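Local coordinates for UPF0141 protein yjdB (Campylobacter jejuni subsp. jejuni HB93-13, PDB 4TN0), which probably transfers phosphoethanolamine to its acceptors in the periplasm, through a zinc-containing domain of the alkaline phosphatase-like family, and is required for polymyxin resistance and motility, at residues C176-N179 / K183-S186. Numbering follows the deposited sequence.
Sequences CDTN and KCDS
Cys176 and Cys184 are joined by a disulfide, SG to SG 2.0 Å, and no hydrogen bond links the two segments beside it. The bridge turns through a C-S-S-C torsion of 88°, close to the 90° at which the sulfur lone pairs repel each other least. Its two halves leave their backbones differently: SG of Cys176 swings opposite its own N (chi1 174°), whereas SG of Cys184 lies opposite its carbonyl carbon (chi1 -74°), and the CA atoms of Cys176 and Cys184 end up 5.9 Å apart. Thr178 adds the other contact. Its methyl CG2 rests against SG of Cys184 at 3.6 Å, while its hydroxyl OG1 is used elsewhere, hydrogen-bonded to the backbone N of Glu180; a branched residue with one apolar and one polar arm suits this place. Between Cys176 and Thr178 the chain makes an inverse gamma turn centred on Asp177, closed by a weak hydrogen bond from Thr178 N to Cys176 O. The backbone N of Cys176 is hydrogen-bonded to OG1 of Thr192 on helix 186-211. The disulfide closes a nine-residue loop, Cys176 to Cys184, in the irregular connection between strand 146-152 and helix 186-211 of this alkaline phosphatase-like domain.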
loop_
_atom_site.group_PDB
_atom_site.type_symbol
_atom_site.label_atom_id
_atom_site.label_comp_id
_atom_site.label_asym_id
_atom_site.label_seq_id
_atom_site.Cartn_x
_atom_site.Cartn_y
_atom_site.Cartn_z
ATOM N N CYS A 176 -12.345 0.410 21.808
ATOM C CA CYS A 176 -13.398 -0.577 21.613
ATOM C C CYS A 176 -12.750 -1.944 21.493
ATOM O O CYS A 176 -12.304 -2.316 20.412
ATOM C CB CYS A 176 -14.212 -0.232 20.357
ATOM S SG CYS A 176 -15.463 -1.407 19.808
ATOM N N ASP A 177 -12.662 -2.680 22.603
ATOM C CA ASP A 177 -11.880 -3.923 22.627
ATOM C C ASP A 177 -12.798 -5.129 22.437
ATOM O O ASP A 177 -12.817 -6.065 23.236
ATOM C CB ASP A 177 -11.076 -4.030 23.934
ATOM C CG ASP A 177 -10.152 -2.823 24.164
ATOM O OD1 ASP A 177 -9.649 -2.218 23.200
ATOM O OD2 ASP A 177 -9.998 -2.409 25.330
ATOM N N THR A 178 -13.547 -5.101 21.346
ATOM C CA THR A 178 -14.457 -6.185 21.017
ATOM C C THR A 178 -14.646 -6.211 19.501
ATOM O O THR A 178 -14.373 -5.218 18.829
ATOM C CB THR A 178 -15.826 -5.993 21.733
ATOM O OG1 THR A 178 -16.748 -7.006 21.323
ATOM C CG2 THR A 178 -16.407 -4.634 21.428
ATOM N N ASN A 179 -15.110 -7.334 18.966
ATOM C CA ASN A 179 -15.489 -7.398 17.560
ATOM C C ASN A 179 -16.981 -6.962 17.370
ATOM O O ASN A 179 -17.492 -6.874 16.262
ATOM C CB ASN A 179 -15.198 -8.796 17.026
ATOM C CG ASN A 179 -16.038 -9.847 17.666
ATOM O OD1 ASN A 179 -16.404 -9.734 18.827
ATOM N ND2 ASN A 179 -16.258 -10.938 16.944
ATOM N N LYS A 183 -21.894 -2.203 19.807
ATOM C CA LYS A 183 -22.043 -1.986 21.258
ATOM C C LYS A 183 -21.192 -0.816 21.762
ATOM O O LYS A 183 -21.561 -0.152 22.724
ATOM C CB LYS A 183 -21.660 -3.254 22.028
ATOM C CG LYS A 183 -22.574 -4.415 21.720
ATOM C CD LYS A 183 -22.151 -5.681 22.403
ATOM C CE LYS A 183 -23.247 -6.712 22.262
ATOM N NZ LYS A 183 -22.909 -8.074 22.771
ATOM N N CYS A 184 -20.116 -0.501 21.050
ATOM C CA CYS A 184 -19.165 0.521 21.481
ATOM C C CYS A 184 -19.668 1.943 21.201
ATOM O O CYS A 184 -20.373 2.182 20.220
ATOM C CB CYS A 184 -17.811 0.335 20.763
ATOM S SG CYS A 184 -16.781 -1.054 21.331
ATOM N N ASP A 185 -19.316 2.888 22.067
ATOM C CA ASP A 185 -19.449 4.289 21.710
ATOM C C ASP A 185 -18.645 4.534 20.449
ATOM O O ASP A 185 -17.583 3.925 20.249
ATOM C CB ASP A 185 -18.952 5.177 22.833
ATOM C CG ASP A 185 -19.881 5.179 24.015
ATOM O OD1 ASP A 185 -20.935 5.845 23.916
ATOM O OD2 ASP A 185 -19.566 4.536 25.042
ATOM N N SER A 186 -19.127 5.412 19.586
ATOM C CA SER A 186 -18.485 5.555 18.287
ATOM C C SER A 186 -17.113 6.219 18.426
ATOM O O SER A 186 -16.181 5.866 17.681
ATOM C CB SER A 186 -19.389 6.301 17.282
ATOM O OG SER A 186 -19.620 7.636 17.660
#